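Local structure of DNA polymerase sliding clamp 2 (Sulfolobus tokodaii, 3AIZ) at residues 207-219 / 230-244. The protein serves as a subunit of the ring that encircles DNA and tethers the polymerase and other processing proteins to it during replication. Numbering follows the deposited sequence.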
loop_
_atom_site.group_PDB
_atom_site.type_symbol
_atom_site.label_atom_id
_atom_site.label_comp_id
_atom_site.label_asym_id
_atom_site.label_seq_id
_atom_site.Cartn_x
_atom_site.Cartn_y
_atom_site.Cartn_z
ATOM N N ASP A 207 29.577 -6.249 -13.204
ATOM C CA ASP A 207 28.283 -6.671 -13.734
ATOM C C ASP A 207 28.099 -8.183 -13.658
ATOM O O ASP A 207 27.073 -8.669 -13.181
ATOM C CB ASP A 207 28.118 -6.204 -15.182
ATOM C CG ASP A 207 28.022 -4.697 -15.301
ATOM O OD1 ASP A 207 27.933 -4.020 -14.254
ATOM O OD2 ASP A 207 28.032 -4.191 -16.443
ATOM N N VAL A 208 29.097 -8.920 -14.136
ATOM C CA VAL A 208 29.057 -10.377 -14.115
ATOM C C VAL A 208 28.939 -10.911 -12.691
ATOM O O VAL A 208 28.015 -11.664 -12.377
ATOM C CB VAL A 208 30.310 -10.985 -14.778
ATOM C CG1 VAL A 208 30.320 -12.498 -14.609
ATOM C CG2 VAL A 208 30.366 -10.607 -16.247
ATOM N N PHE A 209 29.878 -10.519 -11.836
ATOM C CA PHE A 209 29.896 -10.966 -10.447
ATOM C C PHE A 209 28.552 -10.764 -9.758
ATOM O O PHE A 209 28.073 -11.644 -9.045
ATOM C CB PHE A 209 31.000 -10.248 -9.669
ATOM C CG PHE A 209 32.332 -10.936 -9.737
ATOM C CD1 PHE A 209 32.669 -11.715 -10.830
ATOM C CD2 PHE A 209 33.250 -10.800 -8.708
ATOM C CE1 PHE A 209 33.894 -12.350 -10.894
ATOM C CE2 PHE A 209 34.477 -11.432 -8.767
ATOM C CZ PHE A 209 34.800 -12.208 -9.861
ATOM N N LYS A 210 27.948 -9.601 -9.977
ATOM C CA LYS A 210 26.662 -9.278 -9.370
ATOM C C LYS A 210 25.600 -10.296 -9.777
ATOM O O LYS A 210 24.731 -10.655 -8.983
ATOM C CB LYS A 210 26.231 -7.864 -9.764
ATOM C CG LYS A 210 24.965 -7.371 -9.082
ATOM C CD LYS A 210 24.722 -5.899 -9.387
ATOM C CE LYS A 210 23.408 -5.409 -8.789
ATOM N NZ LYS A 210 22.226 -6.090 -9.396
ATOM N N VAL A 211 25.687 -10.766 -11.017
ATOM C CA VAL A 211 24.728 -11.727 -11.554
ATOM C C VAL A 211 24.907 -13.125 -10.960
ATOM O O VAL A 211 23.936 -13.860 -10.781
ATOM C CB VAL A 211 24.831 -11.812 -13.092
ATOM C CG1 VAL A 211 24.033 -12.993 -13.621
ATOM C CG2 VAL A 211 24.359 -10.513 -13.726
ATOM N N THR A 212 26.148 -13.484 -10.649
ATOM C CA THR A 212 26.460 -14.828 -10.173
ATOM C C THR A 212 25.838 -15.142 -8.814
ATOM O O THR A 212 25.970 -16.258 -8.313
ATOM C CB THR A 212 27.981 -15.055 -10.078
ATOM O OG1 THR A 212 28.513 -14.302 -8.980
ATOM C CG2 THR A 212 28.667 -14.631 -11.365
ATOM N N SER A 213 25.165 -14.162 -8.220
ATOM C CA SER A 213 24.556 -14.349 -6.906
ATOM C C SER A 213 23.416 -15.365 -6.942
ATOM O O SER A 213 23.031 -15.913 -5.908
ATOM C CB SER A 213 24.062 -13.015 -6.338
ATOM O OG SER A 213 23.031 -12.463 -7.139
ATOM N N ILE A 214 22.883 -15.618 -8.135
ATOM C CA ILE A 214 21.788 -16.570 -8.302
ATOM C C ILE A 214 22.254 -18.011 -8.107
ATOM O O ILE A 214 21.448 -18.943 -8.129
ATOM C CB ILE A 214 21.134 -16.447 -9.694
ATOM C CG1 ILE A 214 22.085 -16.965 -10.777
ATOM C CG2 ILE A 214 20.716 -15.009 -9.965
ATOM C CD1 ILE A 214 21.513 -16.898 -12.175
ATOM N N SER A 215 23.558 -18.190 -7.924
ATOM C CA SER A 215 24.126 -19.514 -7.707
ATOM C C SER A 215 24.856 -19.573 -6.373
ATOM O O SER A 215 25.361 -18.563 -5.886
ATOM C CB SER A 215 25.085 -19.880 -8.841
ATOM O OG SER A 215 25.702 -21.134 -8.606
ATOM N N GLN A 216 24.902 -20.761 -5.781
ATOM C CA GLN A 216 25.607 -20.954 -4.521
ATOM C C GLN A 216 26.970 -21.588 -4.763
ATOM O O GLN A 216 27.787 -21.694 -3.850
ATOM C CB GLN A 216 24.783 -21.820 -3.567
ATOM C CG GLN A 216 23.551 -21.127 -3.006
ATOM C CD GLN A 216 22.784 -22.000 -2.030
ATOM O OE1 GLN A 216 22.655 -23.208 -2.231
ATOM N NE2 GLN A 216 22.268 -21.390 -0.968
ATOM N N ASN A 217 27.208 -22.006 -6.000
ATOM C CA ASN A 217 28.463 -22.655 -6.351
ATOM C C ASN A 217 29.019 -22.152 -7.676
ATOM O O ASN A 217 29.037 -22.878 -8.672
ATOM C CB ASN A 217 28.289 -24.173 -6.384
ATOM C CG ASN A 217 27.880 -24.737 -5.038
ATOM O OD1 ASN A 217 28.727 -25.082 -4.213
ATOM N ND2 ASN A 217 26.575 -24.828 -4.804
ATOM N N VAL A 218 29.471 -20.903 -7.676
ATOM C CA VAL A 218 30.055 -20.295 -8.861
ATOM C C VAL A 218 31.504 -20.737 -9.027
ATOM O O VAL A 218 32.293 -20.663 -8.087
ATOM C CB VAL A 218 30.009 -18.760 -8.782
ATOM C CG1 VAL A 218 30.563 -18.147 -10.057
ATOM C CG2 VAL A 218 28.587 -18.286 -8.534
ATOM N N THR A 219 31.846 -21.204 -10.223
ATOM C CA THR A 219 33.215 -21.605 -10.522
ATOM C C THR A 219 33.914 -20.540 -11.359
ATOM O O THR A 219 33.452 -20.185 -12.442
ATOM C CB THR A 219 33.266 -22.954 -11.265
ATOM O OG1 THR A 219 32.749 -23.987 -10.420
ATOM C CG2 THR A 219 34.697 -23.299 -11.650
ATOM N N ILE A 230 33.558 -17.768 -15.884
ATOM C CA ILE A 230 32.656 -17.906 -14.746
ATOM C C ILE A 230 31.506 -18.858 -15.073
ATOM O O ILE A 230 30.797 -18.671 -16.062
ATOM C CB ILE A 230 32.075 -16.549 -14.290
ATOM C CG1 ILE A 230 33.169 -15.652 -13.709
ATOM C CG2 ILE A 230 30.985 -16.758 -13.254
ATOM C CD1 ILE A 230 34.022 -14.974 -14.749
ATOM N N GLU A 231 31.332 -19.878 -14.242
ATOM C CA GLU A 231 30.235 -20.821 -14.403
ATOM C C GLU A 231 29.197 -20.610 -13.307
ATOM O O GLU A 231 29.513 -20.682 -12.120
ATOM C CB GLU A 231 30.748 -22.261 -14.366
ATOM C CG GLU A 231 31.839 -22.568 -15.381
ATOM C CD GLU A 231 32.251 -24.030 -15.370
ATOM O OE1 GLU A 231 31.437 -24.876 -14.941
ATOM O OE2 GLU A 231 33.388 -24.333 -15.792
ATOM N N VAL A 232 27.960 -20.349 -13.711
ATOM C CA VAL A 232 26.876 -20.106 -12.769
ATOM C C VAL A 232 25.815 -21.194 -12.888
ATOM O O VAL A 232 24.832 -21.034 -13.612
ATOM C CB VAL A 232 26.223 -18.732 -13.010
ATOM C CG1 VAL A 232 25.199 -18.435 -11.929
ATOM C CG2 VAL A 232 27.282 -17.643 -13.058
ATOM N N PRO A 233 26.015 -22.310 -12.175
ATOM C CA PRO A 233 25.110 -23.462 -12.217
ATOM C C PRO A 233 23.840 -23.214 -11.414
ATOM O O PRO A 233 23.857 -22.443 -10.456
ATOM C CB PRO A 233 25.923 -24.574 -11.540
ATOM C CG PRO A 233 27.323 -24.042 -11.411
ATOM C CD PRO A 233 27.176 -22.565 -11.312
ATOM N N THR A 234 22.750 -23.866 -11.807
ATOM C CA THR A 234 21.524 -23.844 -11.024
ATOM C C THR A 234 21.259 -25.245 -10.488
ATOM O O THR A 234 21.881 -26.210 -10.928
ATOM C CB THR A 234 20.320 -23.369 -11.856
ATOM O OG1 THR A 234 20.065 -24.301 -12.912
ATOM C CG2 THR A 234 20.592 -21.995 -12.449
ATOM N N ASP A 235 20.338 -25.357 -9.537
ATOM C CA ASP A 235 20.045 -26.646 -8.919
ATOM C C ASP A 235 19.258 -27.567 -9.849
ATOM O O ASP A 235 18.961 -28.708 -9.496
ATOM C CB ASP A 235 19.288 -26.455 -7.601
ATOM C CG ASP A 235 20.156 -25.849 -6.512
ATOM O OD1 ASP A 235 21.393 -25.805 -6.689
ATOM O OD2 ASP A 235 19.602 -25.418 -5.478
ATOM N N SER A 236 18.926 -27.071 -11.036
ATOM C CA SER A 236 18.138 -27.850 -11.986
ATOM C C SER A 236 18.898 -28.149 -13.279
ATOM O O SER A 236 18.353 -28.759 -14.201
ATOM C CB SER A 236 16.812 -27.147 -12.290
ATOM O OG SER A 236 17.025 -25.801 -12.673
ATOM N N GLY A 237 20.156 -27.721 -13.341
ATOM C CA GLY A 237 21.003 -28.010 -14.484
ATOM C C GLY A 237 21.354 -26.789 -15.313
ATOM O O GLY A 237 22.496 -26.632 -15.745
ATOM N N GLY A 238 20.367 -25.929 -15.542
ATOM C CA GLY A 238 20.573 -24.705 -16.297
ATOM C C GLY A 238 21.839 -23.994 -15.863
ATOM O O GLY A 238 22.119 -23.874 -14.671
ATOM N N GLN A 239 22.604 -23.510 -16.834
ATOM C CA GLN A 239 23.936 -23.002 -16.550
ATOM C C GLN A 239 24.237 -21.687 -17.262
ATOM O O GLN A 239 23.965 -21.536 -18.453
ATOM C CB GLN A 239 24.978 -24.058 -16.928
ATOM C CG GLN A 239 26.408 -23.698 -16.580
ATOM C CD GLN A 239 27.364 -24.855 -16.804
ATOM O OE1 GLN A 239 26.951 -25.944 -17.206
ATOM N NE2 GLN A 239 28.646 -24.625 -16.540
ATOM N N LEU A 240 24.793 -20.738 -16.516
ATOM C CA LEU A 240 25.289 -19.495 -17.093
ATOM C C LEU A 240 26.806 -19.556 -17.185
ATOM O O LEU A 240 27.475 -19.989 -16.249
ATOM C CB LEU A 240 24.862 -18.292 -16.251
ATOM C CG LEU A 240 23.652 -17.500 -16.749
ATOM C CD1 LEU A 240 23.300 -16.390 -15.772
ATOM C CD2 LEU A 240 23.919 -16.931 -18.132
ATOM N N ILE A 241 27.347 -19.128 -18.318
ATOM C CA ILE A 241 28.787 -19.167 -18.529
ATOM C C ILE A 241 29.275 -17.851 -19.112
ATOM O O ILE A 241 28.776 -17.396 -20.141
ATOM C CB ILE A 241 29.191 -20.319 -19.466
ATOM C CG1 ILE A 241 28.685 -21.655 -18.917
ATOM C CG2 ILE A 241 30.701 -20.348 -19.654
ATOM C CD1 ILE A 241 29.011 -22.838 -19.795
ATOM N N PHE A 242 30.249 -17.241 -18.448
ATOM C CA PHE A 242 30.790 -15.967 -18.898
ATOM C C PHE A 242 32.255 -16.092 -19.283
ATOM O O PHE A 242 32.995 -16.883 -18.704
ATOM C CB PHE A 242 30.629 -14.901 -17.813
ATOM C CG PHE A 242 29.202 -14.600 -17.465
ATOM C CD1 PHE A 242 28.580 -15.251 -16.413
ATOM C CD2 PHE A 242 28.483 -13.663 -18.188
ATOM C CE1 PHE A 242 27.267 -14.975 -16.089
ATOM C CE2 PHE A 242 27.170 -13.383 -17.870
ATOM C CZ PHE A 242 26.561 -14.040 -16.819
ATOM N N TRP A 243 32.664 -15.306 -20.270
ATOM C CA TRP A 243 34.064 -15.218 -20.654
ATOM C C TRP A 243 34.479 -13.756 -20.729
ATOM O O TRP A 243 33.907 -12.979 -21.493
ATOM C CB TRP A 243 34.312 -15.910 -21.995
ATOM C CG TRP A 243 34.350 -17.406 -21.906
ATOM C CD1 TRP A 243 33.335 -18.271 -22.190
ATOM C CD2 TRP A 243 35.465 -18.213 -21.506
ATOM N NE1 TRP A 243 33.748 -19.568 -21.994
ATOM C CE2 TRP A 243 35.051 -19.558 -21.575
ATOM C CE3 TRP A 243 36.772 -17.928 -21.100
ATOM C CZ2 TRP A 243 35.898 -20.616 -21.250
ATOM C CZ3 TRP A 243 37.611 -18.979 -20.778
ATOM C CH2 TRP A 243 37.170 -20.306 -20.855
ATOM N N ILE A 244 35.470 -13.386 -19.924
ATOM C CA ILE A 244 35.947 -12.009 -19.881
ATOM C C ILE A 244 37.324 -11.893 -20.518
ATOM O O ILE A 244 38.257 -12.596 -20.131
ATOM C CB ILE A 244 36.017 -11.469 -18.435
ATOM C CG1 ILE A 244 34.626 -11.435 -17.796
ATOM C CG2 ILE A 244 36.626 -10.079 -18.418
ATOM C CD1 ILE A 244 34.104 -12.790 -17.381
#
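With chi1 at 174°, V208 swings CG1 away from its own amide nitrogen and lowers it onto one face of the F242 ring, and S215, whose OG points away from its amide in the same manner (chi1 177°), reaches the carbonyl of P233. V208 CG1 stands 3.6 Å above the plane of the F242 ring, offset toward the rim, in a CH-pi contact, while V211 CG1 approaches the same ring obliquely. Farther along, V232 spreads its two branches: CG1 packs 3.4 Å from S215 CB and also against I214 CG1, whereas CG2 meets T212 CG2 at 3.7 Å. The T212 hydroxyl is turned back to F209 O, leaving CG2 to strand 226-233, where it also touches I230 CG2. L240 CD1 meets V211 CG1 and I214 CD1, its side chain crossing each of theirs at about a right angle. S215 OG donates to P233 O at 2.9 Å, in the carbonyl plane on a lone pair, and accepts from N217 N at 3.1 Å, an ST turn that leads into strand 218-223. There T219 and E231 form an antiparallel hydrogen-bonded pair, E231 N lying 2.8 Å from T219 O and T219 N 3.1 Å from E231 O. The helix end 207-211 runs nearly antiparallel to strand 239-244 (161°), packing on it and on the 218-223/226-233 hairpin within the C-terminal domain; L143 of helix 140-150 touches F209, T212 and V218. The interface is chiefly apolar, and the buried S215 hydroxyl, both donor and acceptor, ties the helix-to-strand turn to the neighbouring strand's end.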